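PDB 1IQ0: arginyl-trna synthetase from Thermus thermophilus, which probably catalyses the ATP-dependent attachment of L-arginine to tRNA(Arg), the charging step for arginine in protein synthesis, with release of AMP and diphosphate. Local coordinates for residues L144-I149 with I306-W311; L237-D242 with R322-P327; E411-A416 with E432-V437. All blocks are in the same frame, centred on the assembly; numbering follows the deposited sequence.

Contact 1: residues L144-I149 with I306-W311; sequences LVLNYI and IAFQFW
In the Rossmann-type catalytic domain of this class I synthetase, Leu146 and Tyr148 of inner sheet strand 141-149 meet Phe308 and Trp311 of helix 301-312, which lies across one face of the sheet. The short axes pass no closer than 13.1 Å and run roughly antiparallel, at 152°, so large side chains must bridge the gap. Leu146 carries most of the apolar contact from the strand. Its CG stands anti to the backbone N (chi1 179°), and the fork of its methyls meets Phe308, which arrives from the opposite direction: CD1 lies 4.0 Å from Phe308 CZ, and CD2 4.1 Å from the same CZ. The first of these methyls also reaches the indole, where Leu146 CD1 comes within 3.8 Å of Trp311 CZ3 at the edge of the ring and in its plane. Leu146 CD1 thus sits in the corner formed by two aromatic side chains one helical turn apart. Tyr148, two residues on along the strand, meets the phenylalanine on its other flank; Tyr148 CD1 is 4.3 Å from Phe308 CE2, and the two rings are inclined at 48° in an oblique pair, their centroids 5.7 Å apart. Phe308 also touches Glu108 and Val238, on the strands that flank 141-149, and the tyrosine hydroxyl is hydrogen-bonded to Glu240. Ala307, Phe310 and Trp311 also pack on helix 248-256. Helix over central strand, joined by apolar and aromatic side chains, is the layered alpha/beta packing of the Rossmann fold.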
loop_
_atom_site.group_PDB
_atom_site.type_symbol
_atom_site.label_atom_id
_atom_site.label_comp_id
_atom_site.label_asym_id
_atom_site.label_seq_id
_atom_site.Cartn_x
_atom_site.Cartn_y
_atom_site.Cartn_z
ATOM N N LEU A 144 -6.093 -2.404 10.308
ATOM C CA LEU A 144 -7.464 -1.943 10.132
ATOM C C LEU A 144 -7.431 -0.821 9.105
ATOM O O LEU A 144 -6.575 0.065 9.168
ATOM C CB LEU A 144 -8.047 -1.426 11.449
ATOM C CG LEU A 144 -8.379 -2.470 12.517
ATOM C CD1 LEU A 144 -8.946 -1.754 13.745
ATOM C CD2 LEU A 144 -9.389 -3.489 11.977
ATOM N N VAL A 145 -8.349 -0.875 8.148
ATOM C CA VAL A 145 -8.426 0.129 7.095
ATOM C C VAL A 145 -9.618 1.060 7.336
ATOM O O VAL A 145 -10.761 0.619 7.464
ATOM C CB VAL A 145 -8.554 -0.552 5.710
ATOM C CG1 VAL A 145 -8.858 0.482 4.627
ATOM C CG2 VAL A 145 -7.256 -1.281 5.380
ATOM N N LEU A 146 -9.336 2.352 7.398
ATOM C CA LEU A 146 -10.375 3.342 7.636
ATOM C C LEU A 146 -10.573 4.231 6.418
ATOM O O LEU A 146 -9.606 4.624 5.769
ATOM C CB LEU A 146 -9.995 4.204 8.846
ATOM C CG LEU A 146 -10.920 5.347 9.288
ATOM C CD1 LEU A 146 -10.598 5.712 10.725
ATOM C CD2 LEU A 146 -10.747 6.569 8.374
ATOM N N ASN A 147 -11.833 4.532 6.110
ATOM C CA ASN A 147 -12.169 5.412 4.995
ATOM C C ASN A 147 -12.931 6.602 5.602
ATOM O O ASN A 147 -14.020 6.433 6.151
ATOM C CB ASN A 147 -13.036 4.664 3.975
ATOM C CG ASN A 147 -13.287 5.471 2.704
ATOM O OD1 ASN A 147 -13.835 4.954 1.725
ATOM N ND2 ASN A 147 -12.890 6.738 2.714
ATOM N N TYR A 148 -12.337 7.793 5.526
ATOM C CA TYR A 148 -12.931 9.009 6.087
ATOM C C TYR A 148 -13.917 9.639 5.116
ATOM O O TYR A 148 -13.567 9.927 3.978
ATOM C CB TYR A 148 -11.830 10.020 6.434
ATOM C CG TYR A 148 -12.330 11.423 6.719
ATOM C CD1 TYR A 148 -13.133 11.687 7.832
ATOM C CD2 TYR A 148 -12.020 12.480 5.860
ATOM C CE1 TYR A 148 -13.618 12.972 8.086
ATOM C CE2 TYR A 148 -12.497 13.770 6.102
ATOM C CZ TYR A 148 -13.297 14.007 7.220
ATOM O OH TYR A 148 -13.754 15.276 7.478
ATOM N N ILE A 149 -15.145 9.860 5.578
ATOM C CA ILE A 149 -16.194 10.431 4.738
ATOM C C ILE A 149 -16.527 11.866 5.170
ATOM O O ILE A 149 -17.135 12.083 6.216
ATOM C CB ILE A 149 -17.485 9.560 4.812
ATOM C CG1 ILE A 149 -17.134 8.070 4.670
ATOM C CG2 ILE A 149 -18.461 9.970 3.711
ATOM C CD1 ILE A 149 -16.474 7.683 3.333
ATOM N N ILE A 306 -5.641 17.116 14.225
ATOM C CA ILE A 306 -5.104 16.678 15.507
ATOM C C ILE A 306 -6.149 15.887 16.302
ATOM O O ILE A 306 -5.854 14.813 16.824
ATOM C CB ILE A 306 -4.616 17.884 16.348
ATOM C CG1 ILE A 306 -3.379 18.494 15.689
ATOM C CG2 ILE A 306 -4.272 17.438 17.776
ATOM C CD1 ILE A 306 -2.985 19.851 16.265
ATOM N N ALA A 307 -7.367 16.417 16.379
ATOM C CA ALA A 307 -8.459 15.764 17.102
ATOM C C ALA A 307 -8.667 14.328 16.614
ATOM O O ALA A 307 -8.710 13.389 17.408
ATOM C CB ALA A 307 -9.761 16.561 16.925
ATOM N N PHE A 308 -8.794 14.180 15.299
ATOM C CA PHE A 308 -9.005 12.886 14.662
ATOM C C PHE A 308 -7.823 11.944 14.928
ATOM O O PHE A 308 -8.014 10.767 15.221
ATOM C CB PHE A 308 -9.216 13.097 13.155
ATOM C CG PHE A 308 -9.726 11.880 12.423
ATOM C CD1 PHE A 308 -10.597 10.989 13.040
ATOM C CD2 PHE A 308 -9.387 11.667 11.086
ATOM C CE1 PHE A 308 -11.125 9.902 12.332
ATOM C CE2 PHE A 308 -9.909 10.588 10.374
ATOM C CZ PHE A 308 -10.779 9.706 10.997
ATOM N N GLN A 309 -6.604 12.462 14.819
ATOM C CA GLN A 309 -5.411 11.659 15.085
ATOM C C GLN A 309 -5.455 11.148 16.527
ATOM O O GLN A 309 -5.096 10.008 16.797
ATOM C CB GLN A 309 -4.146 12.501 14.897
ATOM C CG GLN A 309 -2.835 11.749 15.113
ATOM C CD GLN A 309 -2.579 10.700 14.039
ATOM O OE1 GLN A 309 -2.865 10.922 12.863
ATOM N NE2 GLN A 309 -2.023 9.560 14.439
ATOM N N PHE A 310 -5.884 12.005 17.450
ATOM C CA PHE A 310 -5.975 11.629 18.856
ATOM C C PHE A 310 -6.931 10.456 19.066
ATOM O O PHE A 310 -6.652 9.554 19.859
ATOM C CB PHE A 310 -6.426 12.830 19.702
ATOM C CG PHE A 310 -5.308 13.780 20.072
ATOM C CD1 PHE A 310 -5.539 14.828 20.963
ATOM C CD2 PHE A 310 -4.028 13.627 19.542
ATOM C CE1 PHE A 310 -4.519 15.708 21.325
ATOM C CE2 PHE A 310 -2.998 14.506 19.899
ATOM C CZ PHE A 310 -3.245 15.549 20.794
ATOM N N TRP A 311 -8.053 10.466 18.352
ATOM C CA TRP A 311 -9.032 9.394 18.465
ATOM C C TRP A 311 -8.455 8.102 17.901
ATOM O O TRP A 311 -8.610 7.039 18.489
ATOM C CB TRP A 311 -10.313 9.748 17.706
ATOM C CG TRP A 311 -11.267 8.584 17.596
ATOM C CD1 TRP A 311 -12.143 8.138 18.550
ATOM C CD2 TRP A 311 -11.386 7.678 16.490
ATOM N NE1 TRP A 311 -12.799 7.006 18.102
ATOM C CE2 TRP A 311 -12.350 6.705 16.843
ATOM C CE3 TRP A 311 -10.766 7.592 15.236
ATOM C CZ2 TRP A 311 -12.709 5.660 15.987
ATOM C CZ3 TRP A 311 -11.122 6.552 14.381
ATOM C CH2 TRP A 311 -12.083 5.601 14.760
#

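Contact 2: residues L237-D242 with R322-P327; sequences LVWESD and RPYENP
Leu237 points a methyl almost straight down onto the ring of Tyr324. Its CD2 sits 3.6 Å from the ring centroid and only 6° off the ring normal, a centred CH-pi contact in which all six ring carbons are nearly equidistant from the methyl; the shortest approach is Leu237 CD2 to Tyr324 CD2, 3.7 Å. The two side chains meet at a slant, and the CD2 branch of the leucine is what lies over the face. Trp239 comes to the same ring differently: Tyr324 CE1 lies at the edge of the indole, near its plane, 4.3 Å from Trp239 CZ2. Tyr324 reaches both because its CG is anti to the backbone N (chi1 179°), which extends the ring toward strand 236-239, one strand further on, and lets the hydroxyl end on Asn217 of helix 213-229 in a hydrogen bond. Leu221 of that helix also touches the Tyr324 side chain, while Trp239 rests on Leu220 and forms a cation-pi pair with Arg213. Just beyond the ring the chain is tied by Asn326 ND2, which donates to Tyr324 O at 2.9 Å (152° at the hydrogen) from well above the carbonyl plane. Strand 333-335 separates strands 236-239 and 320-323 in the sheet, and its Thr334 touches both Leu237 and Tyr324. The contact therefore spans an intervening strand, at the place where the parallel core of the Rossmann-type sheet gives way to its antiparallel margin.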
loop_
_atom_site.group_PDB
_atom_site.type_symbol
_atom_site.label_atom_id
_atom_site.label_comp_id
_atom_site.label_asym_id
_atom_site.label_seq_id
_atom_site.Cartn_x
_atom_site.Cartn_y
_atom_site.Cartn_z
ATOM N N LEU A 237 -15.658 3.091 8.498
ATOM C CA LEU A 237 -16.059 4.307 7.816
ATOM C C LEU A 237 -16.232 5.291 8.962
ATOM O O LEU A 237 -16.821 4.948 9.976
ATOM C CB LEU A 237 -17.405 4.119 7.119
ATOM C CG LEU A 237 -17.498 4.066 5.592
ATOM C CD1 LEU A 237 -16.473 3.133 5.000
ATOM C CD2 LEU A 237 -18.913 3.641 5.221
ATOM N N VAL A 238 -15.682 6.489 8.826
ATOM C CA VAL A 238 -15.859 7.509 9.841
ATOM C C VAL A 238 -16.376 8.756 9.140
ATOM O O VAL A 238 -15.731 9.284 8.232
ATOM C CB VAL A 238 -14.547 7.843 10.587
ATOM C CG1 VAL A 238 -14.754 9.071 11.449
ATOM C CG2 VAL A 238 -14.146 6.671 11.482
ATOM N N TRP A 239 -17.549 9.212 9.567
ATOM C CA TRP A 239 -18.192 10.387 8.992
ATOM C C TRP A 239 -17.892 11.669 9.772
ATOM O O TRP A 239 -17.924 11.692 11.005
ATOM C CB TRP A 239 -19.720 10.165 8.925
ATOM C CG TRP A 239 -20.135 8.984 8.063
ATOM C CD1 TRP A 239 -19.783 7.676 8.242
ATOM C CD2 TRP A 239 -20.937 9.019 6.872
ATOM N NE1 TRP A 239 -20.310 6.899 7.242
ATOM C CE2 TRP A 239 -21.021 7.694 6.385
ATOM C CE3 TRP A 239 -21.591 10.041 6.168
ATOM C CZ2 TRP A 239 -21.733 7.360 5.221
ATOM C CZ3 TRP A 239 -22.301 9.711 5.008
ATOM C CH2 TRP A 239 -22.364 8.380 4.548
ATOM N N GLU A 240 -17.606 12.743 9.041
ATOM C CA GLU A 240 -17.328 14.031 9.656
ATOM C C GLU A 240 -18.453 14.445 10.617
ATOM O O GLU A 240 -18.184 14.929 11.720
ATOM C CB GLU A 240 -17.141 15.095 8.566
ATOM C CG GLU A 240 -16.888 16.509 9.093
ATOM C CD GLU A 240 -15.641 16.604 9.960
ATOM O OE1 GLU A 240 -14.646 15.908 9.672
ATOM O OE2 GLU A 240 -15.645 17.389 10.921
ATOM N N SER A 241 -19.711 14.265 10.211
ATOM C CA SER A 241 -20.827 14.634 11.089
ATOM C C SER A 241 -20.808 13.855 12.406
ATOM O O SER A 241 -21.239 14.371 13.438
ATOM C CB SER A 241 -22.181 14.454 10.381
ATOM O OG SER A 241 -22.371 13.135 9.916
ATOM N N ASP A 242 -20.323 12.615 12.380
ATOM C CA ASP A 242 -20.226 11.831 13.618
ATOM C C ASP A 242 -19.042 12.347 14.441
ATOM O O ASP A 242 -19.077 12.331 15.671
ATOM C CB ASP A 242 -20.042 10.343 13.311
ATOM C CG ASP A 242 -21.305 9.708 12.755
ATOM O OD1 ASP A 242 -21.205 8.857 11.843
ATOM O OD2 ASP A 242 -22.397 10.062 13.237
ATOM N N ARG A 322 -21.610 0.874 14.133
ATOM C CA ARG A 322 -22.639 -0.126 13.862
ATOM C C ARG A 322 -22.377 -0.662 12.453
ATOM O O ARG A 322 -21.528 -0.133 11.733
ATOM C CB ARG A 322 -24.038 0.507 13.932
ATOM C CG ARG A 322 -24.285 1.557 12.863
ATOM C CD ARG A 322 -25.603 2.311 13.067
ATOM N NE ARG A 322 -26.772 1.454 12.906
ATOM C CZ ARG A 322 -27.471 0.941 13.912
ATOM N NH1 ARG A 322 -27.124 1.201 15.166
ATOM N NH2 ARG A 322 -28.516 0.162 13.664
ATOM N N PRO A 323 -23.091 -1.724 12.043
ATOM C CA PRO A 323 -22.882 -2.277 10.699
ATOM C C PRO A 323 -23.301 -1.284 9.617
ATOM O O PRO A 323 -24.304 -0.590 9.758
ATOM C CB PRO A 323 -23.762 -3.532 10.694
ATOM C CG PRO A 323 -23.791 -3.940 12.144
ATOM C CD PRO A 323 -23.970 -2.602 12.838
ATOM N N TYR A 324 -22.528 -1.217 8.539
ATOM C CA TYR A 324 -22.848 -0.316 7.443
ATOM C C TYR A 324 -23.560 -1.103 6.358
ATOM O O TYR A 324 -22.995 -2.040 5.790
ATOM C CB TYR A 324 -21.582 0.309 6.861
ATOM C CG TYR A 324 -21.851 1.240 5.696
ATOM C CD1 TYR A 324 -22.601 2.406 5.869
ATOM C CD2 TYR A 324 -21.357 0.956 4.419
ATOM C CE1 TYR A 324 -22.850 3.266 4.803
ATOM C CE2 TYR A 324 -21.601 1.803 3.348
ATOM C CZ TYR A 324 -22.347 2.959 3.546
ATOM O OH TYR A 324 -22.582 3.810 2.488
ATOM N N GLU A 325 -24.802 -0.719 6.076
ATOM C CA GLU A 325 -25.592 -1.388 5.060
ATOM C C GLU A 325 -25.023 -1.078 3.677
ATOM O O GLU A 325 -24.998 0.074 3.248
ATOM C CB GLU A 325 -27.053 -0.934 5.144
ATOM C CG GLU A 325 -27.970 -1.644 4.161
ATOM C CD GLU A 325 -29.419 -1.204 4.279
ATOM O OE1 GLU A 325 -29.702 -0.004 4.076
ATOM O OE2 GLU A 325 -30.278 -2.062 4.574
ATOM N N ASN A 326 -24.555 -2.115 2.993
ATOM C CA ASN A 326 -23.984 -1.967 1.659
ATOM C C ASN A 326 -23.880 -3.356 1.041
ATOM O O ASN A 326 -23.793 -4.351 1.755
ATOM C CB ASN A 326 -22.596 -1.336 1.742
ATOM C CG ASN A 326 -21.530 -2.330 2.154
ATOM O OD1 ASN A 326 -20.816 -2.863 1.314
ATOM N ND2 ASN A 326 -21.429 -2.591 3.452
ATOM N N PRO A 327 -23.882 -3.440 -0.294
ATOM C CA PRO A 327 -23.795 -4.749 -0.945
ATOM C C PRO A 327 -22.395 -5.262 -1.254
ATOM O O PRO A 327 -22.254 -6.324 -1.859
ATOM C CB PRO A 327 -24.605 -4.541 -2.217
ATOM C CG PRO A 327 -24.217 -3.137 -2.594
ATOM C CD PRO A 327 -24.287 -2.400 -1.259
#

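Contact 3: residues E411-A416 with E432-V437; sequences EATRRA and EAARMV
Ala416 and Ala434 meet where two helices cross at close range, their short axes 8.1 Å apart and inclined at 124°. The CB of Ala416 points into the partner helix and rests 3.5 Å from Ala434 O, so the methyl touches backbone as much as side chain; the two methyls, Ala416 CB and Ala434 CB, are 4.2 Å apart. Ala434 returns the contact in kind, its CB lying 4.0 Å from Thr413 O, one turn earlier on the opposing helix. Small residues at the crossing allow this close approach, with the CA atoms of Ala416 and Ala434 separated by 5.0 Å. These are consecutive helices, 405-423 and 430-448, set between sheet strands 380-390 and 455-457, an order consistent with the stem-contact fold that follows the Rossmann domain of class I synthetases. Thr413 borders the crossing: its CG2 is 4.5 Å from Ala434 CB, while OG1, set beside the backbone N and anti to the carbonyl carbon (chi1 -62°), turns back along its own helix to bond Leu409 O. One turn beyond Ala434, Val437 packs against the Ala416 methyl, with Val437 CB 4.1 Å from Ala416 CB. The charged side chains make no close contact across the crossing and pair within each helix: Glu411 bridges Arg414 and Arg415 through different carboxylate oxygens, and Arg435 NE binds Glu432 OE1 at 2.8 Å.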
loop_
_atom_site.group_PDB
_atom_site.type_symbol
_atom_site.label_atom_id
_atom_site.label_comp_id
_atom_site.label_asym_id
_atom_site.label_seq_id
_atom_site.Cartn_x
_atom_site.Cartn_y
_atom_site.Cartn_z
ATOM N N GLU A 411 -12.706 0.700 -20.142
ATOM C CA GLU A 411 -11.853 0.732 -21.319
ATOM C C GLU A 411 -10.719 -0.290 -21.211
ATOM O O GLU A 411 -10.340 -0.903 -22.208
ATOM C CB GLU A 411 -11.288 2.141 -21.513
ATOM C CG GLU A 411 -10.317 2.304 -22.691
ATOM C CD GLU A 411 -10.907 1.866 -24.029
ATOM O OE1 GLU A 411 -12.148 1.796 -24.145
ATOM O OE2 GLU A 411 -10.126 1.603 -24.971
ATOM N N ALA A 412 -10.177 -0.474 -20.008
ATOM C CA ALA A 412 -9.106 -1.445 -19.806
ATOM C C ALA A 412 -9.672 -2.856 -19.919
ATOM O O ALA A 412 -9.014 -3.763 -20.433
ATOM C CB ALA A 412 -8.463 -1.251 -18.440
ATOM N N THR A 413 -10.899 -3.035 -19.438
ATOM C CA THR A 413 -11.563 -4.331 -19.491
ATOM C C THR A 413 -11.919 -4.650 -20.944
ATOM O O THR A 413 -11.938 -5.808 -21.351
ATOM C CB THR A 413 -12.854 -4.326 -18.651
ATOM O OG1 THR A 413 -12.525 -4.077 -17.278
ATOM C CG2 THR A 413 -13.581 -5.668 -18.765
ATOM N N ARG A 414 -12.199 -3.604 -21.712
ATOM C CA ARG A 414 -12.547 -3.731 -23.122
ATOM C C ARG A 414 -11.353 -4.315 -23.861
ATOM O O ARG A 414 -11.467 -5.321 -24.563
ATOM C CB ARG A 414 -12.855 -2.350 -23.703
ATOM C CG ARG A 414 -13.383 -2.345 -25.124
ATOM C CD ARG A 414 -14.895 -2.444 -25.122
ATOM N NE ARG A 414 -15.497 -1.510 -24.168
ATOM C CZ ARG A 414 -15.246 -0.203 -24.130
ATOM N NH1 ARG A 414 -14.399 0.343 -24.995
ATOM N NH2 ARG A 414 -15.840 0.562 -23.223
ATOM N N ARG A 415 -10.205 -3.665 -23.699
ATOM C CA ARG A 415 -8.985 -4.100 -24.360
ATOM C C ARG A 415 -8.522 -5.473 -23.881
ATOM O O ARG A 415 -8.034 -6.276 -24.676
ATOM C CB ARG A 415 -7.881 -3.065 -24.151
ATOM C CG ARG A 415 -8.283 -1.660 -24.568
ATOM C CD ARG A 415 -7.066 -0.779 -24.765
ATOM N NE ARG A 415 -7.427 0.601 -25.078
ATOM C CZ ARG A 415 -6.634 1.448 -25.729
ATOM N NH1 ARG A 415 -5.439 1.051 -26.144
ATOM N NH2 ARG A 415 -7.029 2.696 -25.962
ATOM N N ALA A 416 -8.679 -5.746 -22.588
ATOM C CA ALA A 416 -8.279 -7.037 -22.040
ATOM C C ALA A 416 -9.110 -8.135 -22.683
ATOM O O ALA A 416 -8.598 -9.209 -22.995
ATOM C CB ALA A 416 -8.480 -7.063 -20.541
ATOM N N GLU A 432 -14.635 -13.058 -17.005
ATOM C CA GLU A 432 -13.931 -13.103 -15.735
ATOM C C GLU A 432 -12.428 -12.973 -15.994
ATOM O O GLU A 432 -11.711 -12.310 -15.242
ATOM C CB GLU A 432 -14.219 -14.418 -15.007
ATOM C CG GLU A 432 -13.439 -14.574 -13.713
ATOM C CD GLU A 432 -13.859 -13.576 -12.644
ATOM O OE1 GLU A 432 -14.099 -12.396 -12.971
ATOM O OE2 GLU A 432 -13.937 -13.977 -11.466
ATOM N N ALA A 433 -11.959 -13.601 -17.070
ATOM C CA ALA A 433 -10.546 -13.545 -17.433
ATOM C C ALA A 433 -10.142 -12.115 -17.778
ATOM O O ALA A 433 -9.077 -11.647 -17.373
ATOM C CB ALA A 433 -10.270 -14.458 -18.621
ATOM N N ALA A 434 -10.997 -11.428 -18.531
ATOM C CA ALA A 434 -10.719 -10.050 -18.926
ATOM C C ALA A 434 -10.704 -9.129 -17.702
ATOM O O ALA A 434 -9.862 -8.238 -17.602
ATOM C CB ALA A 434 -11.758 -9.567 -19.934
ATOM N N ARG A 435 -11.630 -9.353 -16.776
ATOM C CA ARG A 435 -11.708 -8.536 -15.563
ATOM C C ARG A 435 -10.413 -8.640 -14.759
ATOM O O ARG A 435 -9.870 -7.634 -14.295
ATOM C CB ARG A 435 -12.878 -8.986 -14.682
ATOM C CG ARG A 435 -13.101 -8.101 -13.449
ATOM C CD ARG A 435 -14.114 -8.712 -12.487
ATOM N NE ARG A 435 -13.580 -9.887 -11.802
ATOM C CZ ARG A 435 -12.638 -9.842 -10.864
ATOM N NH1 ARG A 435 -12.124 -8.676 -10.489
ATOM N NH2 ARG A 435 -12.197 -10.965 -10.308
ATOM N N MET A 436 -9.922 -9.864 -14.598
ATOM C CA MET A 436 -8.703 -10.103 -13.840
ATOM C C MET A 436 -7.500 -9.429 -14.467
ATOM O O MET A 436 -6.675 -8.843 -13.764
ATOM C CB MET A 436 -8.440 -11.603 -13.711
ATOM C CG MET A 436 -9.450 -12.317 -12.842
ATOM S SD MET A 436 -8.943 -13.986 -12.399
ATOM C CE MET A 436 -10.377 -14.511 -11.443
ATOM N N VAL A 437 -7.397 -9.516 -15.790
ATOM C CA VAL A 437 -6.280 -8.908 -16.500
ATOM C C VAL A 437 -6.318 -7.381 -16.413
ATOM O O VAL A 437 -5.288 -6.743 -16.185
ATOM C CB VAL A 437 -6.269 -9.347 -17.979
ATOM C CG1 VAL A 437 -5.150 -8.653 -18.729
ATOM C CG2 VAL A 437 -6.096 -10.858 -18.057
#

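How the contacts relate
From the N terminus, strand 141-149 comes first, shortly after the predicted HIGH region, and strand 236-239 follows with its helix 240-245. Helix 301-312 then closes contact 1 over a span of 156 residues, and 322-327 closes contact 2 over 79, so the two loops cross. Both reach the same sheet through neighbouring strands, their centres about 13 Å apart: contact 1 ties helix 301-312 onto the sheet, and contact 2 ties the sheet's antiparallel margin to its parallel part. Contact 3 comes later, closing a short loop between successive helices; its centre lies about 35 Å from that of contact 1 and 31 Å from that of contact 2, without touching either.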